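Diacylglycerol kinase (PDB 3S40) probably catalyses the ATP-dependent phosphorylation of diacylglycerol to phosphatidic acid. Local coordinates at residues A[50-61]-A[75-86]; A[90-98]-A[109-120]. All blocks are in the same frame, centred on the assembly; numbering follows the deposited sequence.

Contact 1 (A[50-61]-A[75-86])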
loop_
_atom_site.group_PDB
_atom_site.type_symbol
_atom_site.label_atom_id
_atom_site.label_comp_id
_atom_site.label_asym_id
_atom_site.label_seq_id
_atom_site.Cartn_x
_atom_site.Cartn_y
_atom_site.Cartn_z
ATOM N N GLN A 50 -8.540 11.866 -13.094
ATOM C CA GLN A 50 -8.679 11.285 -11.774
ATOM C C GLN A 50 -10.009 10.544 -11.664
ATOM O O GLN A 50 -11.048 11.051 -12.077
ATOM C CB GLN A 50 -8.606 12.395 -10.720
ATOM C CG GLN A 50 -8.778 11.924 -9.287
ATOM C CD GLN A 50 -8.895 13.077 -8.306
ATOM O OE1 GLN A 50 -8.975 14.244 -8.705
ATOM N NE2 GLN A 50 -8.906 12.757 -7.013
ATOM N N GLY A 51 -9.970 9.335 -11.114
ATOM C CA GLY A 51 -11.165 8.526 -10.989
ATOM C C GLY A 51 -11.298 7.456 -12.063
ATOM O O GLY A 51 -11.953 6.438 -11.832
ATOM N N ASP A 52 -10.671 7.666 -13.224
ATOM C CA ASP A 52 -10.772 6.694 -14.329
ATOM C C ASP A 52 -10.274 5.291 -13.967
ATOM O O ASP A 52 -10.896 4.294 -14.308
ATOM C CB ASP A 52 -10.021 7.181 -15.563
ATOM C CG ASP A 52 -10.767 8.275 -16.315
ATOM O OD1 ASP A 52 -11.922 8.578 -15.944
ATOM O OD2 ASP A 52 -10.198 8.819 -17.285
ATOM N N ALA A 53 -9.133 5.219 -13.303
ATOM C CA ALA A 53 -8.588 3.922 -12.941
ATOM C C ALA A 53 -9.598 3.184 -12.056
ATOM O O ALA A 53 -9.891 2.017 -12.271
ATOM C CB ALA A 53 -7.221 4.084 -12.248
ATOM N N THR A 54 -10.155 3.890 -11.084
ATOM C CA THR A 54 -11.193 3.318 -10.224
ATOM C C THR A 54 -12.379 2.821 -11.055
ATOM O O THR A 54 -12.857 1.709 -10.843
ATOM C CB THR A 54 -11.688 4.341 -9.169
ATOM O OG1 THR A 54 -10.579 4.796 -8.378
ATOM C CG2 THR A 54 -12.753 3.733 -8.271
ATOM N N LYS A 55 -12.859 3.642 -11.986
ATOM C CA LYS A 55 -14.000 3.236 -12.803
ATOM C C LYS A 55 -13.666 2.057 -13.710
ATOM O O LYS A 55 -14.516 1.214 -13.937
ATOM C CB LYS A 55 -14.541 4.393 -13.647
ATOM C CG LYS A 55 -15.170 5.486 -12.830
ATOM C CD LYS A 55 -15.403 6.728 -13.655
ATOM C CE LYS A 55 -15.730 7.921 -12.755
ATOM N NZ LYS A 55 -16.048 9.147 -13.551
ATOM N N TYR A 56 -12.442 2.001 -14.236
ATOM C CA TYR A 56 -12.092 0.898 -15.131
ATOM C C TYR A 56 -12.033 -0.388 -14.320
ATOM O O TYR A 56 -12.519 -1.435 -14.766
ATOM C CB TYR A 56 -10.744 1.106 -15.820
ATOM C CG TYR A 56 -10.629 2.298 -16.738
ATOM C CD1 TYR A 56 -11.749 2.913 -17.278
ATOM C CD2 TYR A 56 -9.371 2.810 -17.069
ATOM C CE1 TYR A 56 -11.617 4.018 -18.141
ATOM C CE2 TYR A 56 -9.230 3.897 -17.913
ATOM C CZ TYR A 56 -10.351 4.496 -18.449
ATOM O OH TYR A 56 -10.184 5.582 -19.277
ATOM N N CYS A 57 -11.455 -0.304 -13.119
ATOM C CA CYS A 57 -11.368 -1.482 -12.261
ATOM C C CYS A 57 -12.744 -2.036 -12.002
ATOM O O CYS A 57 -12.973 -3.232 -12.143
ATOM C CB CYS A 57 -10.672 -1.173 -10.928
ATOM S SG CYS A 57 -8.869 -1.030 -11.080
ATOM N N GLN A 58 -13.657 -1.152 -11.624
ATOM C CA GLN A 58 -15.012 -1.559 -11.278
ATOM C C GLN A 58 -15.775 -2.106 -12.481
ATOM O O GLN A 58 -16.541 -3.041 -12.349
ATOM C CB GLN A 58 -15.763 -0.413 -10.592
ATOM C CG GLN A 58 -15.234 -0.220 -9.165
ATOM C CD GLN A 58 -15.821 0.963 -8.431
ATOM O OE1 GLN A 58 -16.420 1.855 -9.028
ATOM N NE2 GLN A 58 -15.628 0.987 -7.123
ATOM N N GLU A 59 -15.510 -1.565 -13.667
ATOM C CA GLU A 59 -16.193 -2.072 -14.843
ATOM C C GLU A 59 -15.648 -3.427 -15.283
ATOM O O GLU A 59 -16.406 -4.285 -15.711
ATOM C CB GLU A 59 -16.097 -1.081 -15.992
ATOM C CG GLU A 59 -16.562 -1.653 -17.299
ATOM C CD GLU A 59 -16.497 -0.626 -18.417
ATOM O OE1 GLU A 59 -16.126 0.538 -18.129
ATOM O OE2 GLU A 59 -16.816 -0.984 -19.573
ATOM N N PHE A 60 -14.335 -3.621 -15.201
ATOM C CA PHE A 60 -13.750 -4.860 -15.722
ATOM C C PHE A 60 -13.527 -5.952 -14.687
ATOM O O PHE A 60 -13.152 -7.071 -15.035
ATOM C CB PHE A 60 -12.449 -4.575 -16.467
ATOM C CG PHE A 60 -12.669 -3.943 -17.804
ATOM C CD1 PHE A 60 -12.725 -4.715 -18.943
ATOM C CD2 PHE A 60 -12.843 -2.570 -17.914
ATOM C CE1 PHE A 60 -12.926 -4.130 -20.172
ATOM C CE2 PHE A 60 -13.049 -1.976 -19.137
ATOM C CZ PHE A 60 -13.094 -2.757 -20.274
ATOM N N ALA A 61 -13.766 -5.620 -13.423
ATOM C CA ALA A 61 -13.552 -6.569 -12.323
ATOM C C ALA A 61 -14.172 -7.957 -12.543
ATOM O O ALA A 61 -13.541 -8.954 -12.259
ATOM C CB ALA A 61 -13.998 -5.964 -10.996
ATOM N N THR A 75 -2.462 6.349 -8.562
ATOM C CA THR A 75 -3.169 5.452 -9.478
ATOM C C THR A 75 -3.396 4.064 -8.877
ATOM O O THR A 75 -4.478 3.502 -9.004
ATOM C CB THR A 75 -2.446 5.338 -10.832
ATOM O OG1 THR A 75 -2.197 6.653 -11.346
ATOM C CG2 THR A 75 -3.312 4.575 -11.842
ATOM N N VAL A 76 -2.372 3.521 -8.217
ATOM C CA VAL A 76 -2.468 2.236 -7.524
ATOM C C VAL A 76 -3.587 2.289 -6.485
ATOM O O VAL A 76 -4.409 1.379 -6.378
ATOM C CB VAL A 76 -1.131 1.884 -6.797
ATOM C CG1 VAL A 76 -1.338 0.812 -5.757
ATOM C CG2 VAL A 76 -0.051 1.457 -7.792
ATOM N N PHE A 77 -3.588 3.356 -5.698
ATOM C CA PHE A 77 -4.603 3.569 -4.687
ATOM C C PHE A 77 -6.012 3.661 -5.287
ATOM O O PHE A 77 -6.987 3.238 -4.665
ATOM C CB PHE A 77 -4.276 4.838 -3.896
ATOM C CG PHE A 77 -5.227 5.122 -2.765
ATOM C CD1 PHE A 77 -5.399 4.208 -1.732
ATOM C CD2 PHE A 77 -5.924 6.323 -2.713
ATOM C CE1 PHE A 77 -6.265 4.479 -0.671
ATOM C CE2 PHE A 77 -6.791 6.603 -1.657
ATOM C CZ PHE A 77 -6.962 5.677 -0.635
ATOM N N GLU A 78 -6.127 4.233 -6.486
ATOM C CA GLU A 78 -7.422 4.244 -7.154
ATOM C C GLU A 78 -7.883 2.826 -7.394
ATOM O O GLU A 78 -9.064 2.522 -7.253
ATOM C CB GLU A 78 -7.363 4.990 -8.490
ATOM C CG GLU A 78 -7.484 6.493 -8.361
ATOM C CD GLU A 78 -7.870 7.140 -9.688
ATOM O OE1 GLU A 78 -8.574 6.485 -10.491
ATOM O OE2 GLU A 78 -7.463 8.295 -9.924
ATOM N N CYS A 79 -6.947 1.965 -7.779
ATOM C CA CYS A 79 -7.269 0.569 -8.025
ATOM C C CYS A 79 -7.685 -0.154 -6.742
ATOM O O CYS A 79 -8.682 -0.873 -6.732
ATOM C CB CYS A 79 -6.091 -0.151 -8.702
ATOM S SG CYS A 79 -5.776 0.462 -10.393
ATOM N N THR A 80 -6.919 0.045 -5.671
ATOM C CA THR A 80 -7.216 -0.583 -4.369
ATOM C C THR A 80 -8.627 -0.271 -3.955
ATOM O O THR A 80 -9.408 -1.149 -3.633
ATOM C CB THR A 80 -6.366 0.016 -3.247
ATOM O OG1 THR A 80 -4.985 -0.091 -3.578
ATOM C CG2 THR A 80 -6.650 -0.697 -1.914
ATOM N N ASN A 81 -8.928 1.020 -3.952
ATOM C CA ASN A 81 -10.262 1.494 -3.633
ATOM C C ASN A 81 -11.323 1.051 -4.604
ATOM O O ASN A 81 -12.465 0.848 -4.222
ATOM C CB ASN A 81 -10.257 3.007 -3.517
ATOM C CG ASN A 81 -9.913 3.450 -2.132
ATOM O OD1 ASN A 81 -10.788 3.867 -1.373
ATOM N ND2 ASN A 81 -8.639 3.308 -1.764
ATOM N N GLY A 82 -10.948 0.912 -5.868
ATOM C CA GLY A 82 -11.870 0.408 -6.863
ATOM C C GLY A 82 -12.233 -1.037 -6.597
ATOM O O GLY A 82 -13.396 -1.408 -6.619
ATOM N N LEU A 83 -11.234 -1.860 -6.328
ATOM C CA LEU A 83 -11.461 -3.301 -6.223
ATOM C C LEU A 83 -11.917 -3.753 -4.849
ATOM O O LEU A 83 -12.756 -4.653 -4.730
ATOM C CB LEU A 83 -10.187 -4.053 -6.583
ATOM C CG LEU A 83 -9.974 -4.507 -8.029
ATOM C CD1 LEU A 83 -11.097 -4.049 -8.930
ATOM C CD2 LEU A 83 -8.616 -4.060 -8.552
ATOM N N ALA A 84 -11.361 -3.141 -3.806
ATOM C CA ALA A 84 -11.521 -3.697 -2.468
ATOM C C ALA A 84 -12.983 -3.977 -2.073
ATOM O O ALA A 84 -13.278 -5.025 -1.496
ATOM C CB ALA A 84 -10.823 -2.828 -1.423
ATOM N N PRO A 85 -13.904 -3.053 -2.375
ATOM C CA PRO A 85 -15.275 -3.323 -1.901
ATOM C C PRO A 85 -16.089 -4.300 -2.752
ATOM O O PRO A 85 -17.226 -4.598 -2.396
ATOM C CB PRO A 85 -15.924 -1.932 -1.876
ATOM C CG PRO A 85 -15.112 -1.097 -2.793
ATOM C CD PRO A 85 -13.728 -1.670 -2.847
ATOM N N LEU A 86 -15.508 -4.822 -3.826
ATOM C CA LEU A 86 -16.231 -5.677 -4.751
ATOM C C LEU A 86 -16.267 -7.141 -4.338
ATOM O O LEU A 86 -15.325 -7.645 -3.711
ATOM C CB LEU A 86 -15.601 -5.582 -6.149
ATOM C CG LEU A 86 -15.440 -4.172 -6.724
ATOM C CD1 LEU A 86 -14.962 -4.219 -8.194
ATOM C CD2 LEU A 86 -16.735 -3.372 -6.592
HETATM O O HOH W 1 -7.105 7.884 -13.091
#

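Contact 2 (A[90-98]-A[109-120])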
loop_
_atom_site.group_PDB
_atom_site.type_symbol
_atom_site.label_atom_id
_atom_site.label_comp_id
_atom_site.label_asym_id
_atom_site.label_seq_id
_atom_site.Cartn_x
_atom_site.Cartn_y
_atom_site.Cartn_z
ATOM N N PRO A 90 -10.339 -9.553 -9.382
ATOM C CA PRO A 90 -9.228 -10.223 -10.069
ATOM C C PRO A 90 -7.881 -9.982 -9.370
ATOM O O PRO A 90 -7.717 -9.053 -8.586
ATOM C CB PRO A 90 -9.203 -9.553 -11.454
ATOM C CG PRO A 90 -9.846 -8.219 -11.244
ATOM C CD PRO A 90 -10.874 -8.405 -10.135
ATOM N N THR A 91 -6.921 -10.829 -9.698
ATOM C CA THR A 91 -5.528 -10.580 -9.397
ATOM C C THR A 91 -5.081 -9.214 -9.896
ATOM O O THR A 91 -5.452 -8.766 -11.003
ATOM C CB THR A 91 -4.657 -11.665 -10.009
ATOM O OG1 THR A 91 -5.064 -12.927 -9.473
ATOM C CG2 THR A 91 -3.140 -11.442 -9.687
ATOM N N LEU A 92 -4.286 -8.549 -9.067
ATOM C CA LEU A 92 -3.781 -7.213 -9.386
ATOM C C LEU A 92 -2.251 -7.236 -9.530
ATOM O O LEU A 92 -1.562 -8.013 -8.853
ATOM C CB LEU A 92 -4.231 -6.223 -8.299
ATOM C CG LEU A 92 -3.982 -4.721 -8.446
ATOM C CD1 LEU A 92 -4.732 -4.144 -9.647
ATOM C CD2 LEU A 92 -4.389 -3.996 -7.162
ATOM N N ALA A 93 -1.727 -6.400 -10.422
ATOM C CA ALA A 93 -0.285 -6.259 -10.623
ATOM C C ALA A 93 0.042 -4.788 -10.815
ATOM O O ALA A 93 -0.806 -4.012 -11.254
ATOM C CB ALA A 93 0.189 -7.081 -11.804
ATOM N N ILE A 94 1.262 -4.402 -10.459
ATOM C CA ILE A 94 1.675 -3.000 -10.520
ATOM C C ILE A 94 2.923 -2.883 -11.355
ATOM O O ILE A 94 3.861 -3.640 -11.170
ATOM C CB ILE A 94 2.020 -2.455 -9.099
ATOM C CG1 ILE A 94 0.806 -2.563 -8.169
ATOM C CG2 ILE A 94 2.535 -1.012 -9.176
ATOM C CD1 ILE A 94 1.147 -2.250 -6.720
ATOM N N ILE A 95 2.928 -1.946 -12.292
ATOM C CA ILE A 95 4.164 -1.536 -12.912
ATOM C C ILE A 95 4.386 -0.147 -12.397
ATOM O O ILE A 95 3.560 0.729 -12.602
ATOM C CB ILE A 95 4.094 -1.530 -14.430
ATOM C CG1 ILE A 95 3.737 -2.925 -14.933
ATOM C CG2 ILE A 95 5.447 -1.084 -15.002
ATOM C CD1 ILE A 95 3.347 -2.954 -16.404
ATOM N N PRO A 96 5.505 0.052 -11.696
ATOM C CA PRO A 96 5.777 1.283 -10.945
ATOM C C PRO A 96 5.973 2.471 -11.887
ATOM O O PRO A 96 6.873 2.444 -12.694
ATOM C CB PRO A 96 7.068 0.954 -10.184
ATOM C CG PRO A 96 7.734 -0.094 -11.015
ATOM C CD PRO A 96 6.622 -0.897 -11.661
ATOM N N GLY A 97 5.130 3.491 -11.783
ATOM C CA GLY A 97 5.217 4.624 -12.683
ATOM C C GLY A 97 5.261 5.950 -11.957
ATOM O O GLY A 97 5.063 7.002 -12.565
ATOM N N GLY A 98 5.522 5.900 -10.653
ATOM C CA GLY A 98 5.619 7.101 -9.842
ATOM C C GLY A 98 7.038 7.240 -9.331
ATOM O O GLY A 98 7.959 6.646 -9.893
ATOM N N VAL A 109 8.684 -5.822 -6.656
ATOM C CA VAL A 109 8.652 -5.539 -8.086
ATOM C C VAL A 109 9.836 -4.681 -8.523
ATOM O O VAL A 109 10.073 -3.622 -7.953
ATOM C CB VAL A 109 7.374 -4.810 -8.478
ATOM C CG1 VAL A 109 7.434 -4.422 -9.955
ATOM C CG2 VAL A 109 6.130 -5.680 -8.155
ATOM N N PRO A 110 10.573 -5.133 -9.549
ATOM C CA PRO A 110 11.682 -4.350 -10.115
ATOM C C PRO A 110 11.226 -2.931 -10.422
ATOM O O PRO A 110 10.116 -2.739 -10.927
ATOM C CB PRO A 110 11.980 -5.076 -11.427
ATOM C CG PRO A 110 11.576 -6.489 -11.176
ATOM C CD PRO A 110 10.417 -6.447 -10.207
ATOM N N GLN A 111 12.062 -1.941 -10.131
ATOM C CA GLN A 111 11.677 -0.559 -10.402
ATOM C C GLN A 111 11.964 -0.151 -11.862
ATOM O O GLN A 111 11.500 0.883 -12.336
ATOM C CB GLN A 111 12.329 0.398 -9.390
ATOM C CG GLN A 111 11.814 0.222 -7.953
ATOM C CD GLN A 111 10.311 0.499 -7.825
ATOM O OE1 GLN A 111 9.872 1.640 -7.974
ATOM N NE2 GLN A 111 9.518 -0.554 -7.554
ATOM N N ASN A 112 12.717 -0.981 -12.567
ATOM C CA ASN A 112 12.862 -0.852 -14.014
ATOM C C ASN A 112 11.578 -1.383 -14.650
ATOM O O ASN A 112 11.246 -2.570 -14.499
ATOM C CB ASN A 112 14.081 -1.665 -14.480
ATOM C CG ASN A 112 14.181 -1.776 -15.994
ATOM O OD1 ASN A 112 13.315 -2.349 -16.652
ATOM N ND2 ASN A 112 15.264 -1.257 -16.548
ATOM N N ILE A 113 10.838 -0.518 -15.341
ATOM C CA ILE A 113 9.493 -0.904 -15.768
ATOM C C ILE A 113 9.502 -2.053 -16.762
ATOM O O ILE A 113 8.585 -2.871 -16.757
ATOM C CB ILE A 113 8.672 0.275 -16.292
ATOM C CG1 ILE A 113 9.300 0.859 -17.557
ATOM C CG2 ILE A 113 8.533 1.339 -15.203
ATOM C CD1 ILE A 113 8.497 2.009 -18.130
ATOM N N ALA A 114 10.545 -2.148 -17.587
ATOM C CA ALA A 114 10.656 -3.277 -18.509
ATOM C C ALA A 114 10.711 -4.585 -17.724
ATOM O O ALA A 114 10.046 -5.560 -18.077
ATOM C CB ALA A 114 11.900 -3.136 -19.417
ATOM N N GLU A 115 11.532 -4.605 -16.674
ATOM C CA GLU A 115 11.672 -5.784 -15.805
ATOM C C GLU A 115 10.392 -6.103 -15.031
ATOM O O GLU A 115 10.044 -7.271 -14.843
ATOM C CB GLU A 115 12.834 -5.602 -14.824
ATOM C CG GLU A 115 14.196 -5.532 -15.500
ATOM C CD GLU A 115 14.441 -6.726 -16.410
ATOM O OE1 GLU A 115 14.121 -7.861 -15.998
ATOM O OE2 GLU A 115 14.940 -6.527 -17.541
ATOM N N ALA A 116 9.713 -5.056 -14.574
ATOM C CA ALA A 116 8.427 -5.194 -13.908
ATOM C C ALA A 116 7.375 -5.859 -14.812
ATOM O O ALA A 116 6.580 -6.664 -14.338
ATOM C CB ALA A 116 7.934 -3.821 -13.430
ATOM N N ALA A 117 7.346 -5.491 -16.100
ATOM C CA ALA A 117 6.378 -6.073 -17.026
ATOM C C ALA A 117 6.684 -7.555 -17.248
ATOM O O ALA A 117 5.791 -8.370 -17.282
ATOM C CB ALA A 117 6.371 -5.295 -18.400
ATOM N N LYS A 118 7.965 -7.885 -17.390
ATOM C CA LYS A 118 8.386 -9.270 -17.558
ATOM C C LYS A 118 8.072 -10.148 -16.341
ATOM O O LYS A 118 7.631 -11.285 -16.492
ATOM C CB LYS A 118 9.877 -9.329 -17.894
ATOM C CG LYS A 118 10.178 -8.597 -19.197
ATOM C CD LYS A 118 11.659 -8.533 -19.486
ATOM C CE LYS A 118 11.926 -7.638 -20.678
ATOM N NZ LYS A 118 13.388 -7.520 -20.928
ATOM N N LEU A 119 8.294 -9.601 -15.149
ATOM C CA LEU A 119 7.859 -10.235 -13.903
ATOM C C LEU A 119 6.382 -10.673 -13.954
ATOM O O LEU A 119 6.045 -11.799 -13.595
ATOM C CB LEU A 119 8.089 -9.294 -12.709
ATOM C CG LEU A 119 7.607 -9.885 -11.368
ATOM C CD1 LEU A 119 8.513 -11.012 -10.920
ATOM C CD2 LEU A 119 7.514 -8.807 -10.311
ATOM N N ILE A 120 5.500 -9.795 -14.413
ATOM C CA ILE A 120 4.072 -10.135 -14.450
ATOM C C ILE A 120 3.882 -11.383 -15.294
ATOM O O ILE A 120 3.034 -12.223 -15.025
ATOM C CB ILE A 120 3.257 -8.983 -15.050
ATOM C CG1 ILE A 120 3.331 -7.775 -14.120
ATOM C CG2 ILE A 120 1.825 -9.431 -15.338
ATOM C CD1 ILE A 120 2.708 -6.509 -14.674
#

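Contact 1 (A[50-61]-A[75-86])
Cys-57 and Cys-79 put their thiols side by side, SG to SG 3.5 Å, at the apolar centre of a helix pair on one face of the parallel sheet in the Rossmann-like diacylglycerol kinase catalytic domain. Helices 52-60 and 75-83 run in roughly the same direction, crossing at -37° with their axes 7.7 Å apart. Gly-82 brings the backbones close: its CA packs against CG2 of Thr-54 at 3.7 Å. Toward the C-terminal ends, Leu-83 CD1 lies on Cys-57 CB, and Leu-86 CD1 presses tightly on Ala-61 CB at 3.4 Å. Ile-14 of strand 11-15 also touches Cys-57, and Phe-293 touches Leu-83, so sheet and C-terminal lobe both reach this core. At the polar edge Gln-58, its chain extended, sends NE2 to Gly-82 O in a weak bond. Thr-54 OG1, held beside its own backbone N (chi1 -57°), bonds to Glu-78 O from above the carbonyl plane, while Gly-82 N reaches that oxygen from the opposite face. The Glu-78 carboxylate covers the N-terminal end of helix 52-60, where the helix dipole would favour its negative charge. Its OE1 takes Thr-54 N on the anti lone pair at 3.1 Å; its OE2 receives Gly-51 N, the N-cap residue, almost straight (174°) at 3.0 Å but from above the carboxylate plane.

Contact 2 (A[90-98]-A[109-120])
Strand 91-96 and helix 113-120 run nearly antiparallel, 167° between their directions and 7.7 Å between axes, in the alpha/beta, Rossmann-like catalytic domain, where the short helix 102-106 comes between them in the chain. The backbones are nearest at Ile-95 and Ala-116, whose CA atoms are 5.7 Å apart. The strand is the last of the four parallel strands, with Leu-92 bonded through its backbone to Thr-294 and Ile-296 of strand 284-296, and the helix packs on the face carrying Ala-93 and Ile-95. Ile-95 divides its branches: CG1 meets Ile-120 CD1 at 3.7 Å, while CG2, anti to the backbone N, meets Ile-113 CB. Ile-95 crosses both isoleucines at about a right angle. Ile-120 CD1 also reaches back to Ala-93 CB at 3.9 Å, and Ile-31 of helix 24-38 touches Ile-113 and Ala-117. Pro-96, the last residue of the strand, turns its CD to two methyls on one side, Ala-116 CB at 3.7 Å and Val-109 CG1 at 4.0 Å. Bent at chi2 (-61°), Gln-111 brings its amide to the proline ring. Ser-104 and Val-109 O hold its NE2, Asn-101 ND2 its OE1. The same OE1 rests 3.6 Å from Pro-96 CB.

How the contacts relate
From the N terminus, the chain enters contact 1 at 50-61, passes through strand 66-71 in the sheet interior and returns as helix 73-83, closing a helix-strand-helix loop. It then turns into the last parallel strand, 91-96, makes the short helix 102-106 and closes contact 2 with helix 113-120. The two loops follow in series, neither nested nor crossed, with centres about 17 Å apart. They meet through the sheet: Val-76 CG2 packs on Ile-94 CG2 at 3.8 Å, and Leu-83 CD2 on Leu-92 CD1 at 4.0 Å. Contact 1 joins two helices on one face; contact 2 fixes a helix against the other face, so strand 91-96 is packed from both.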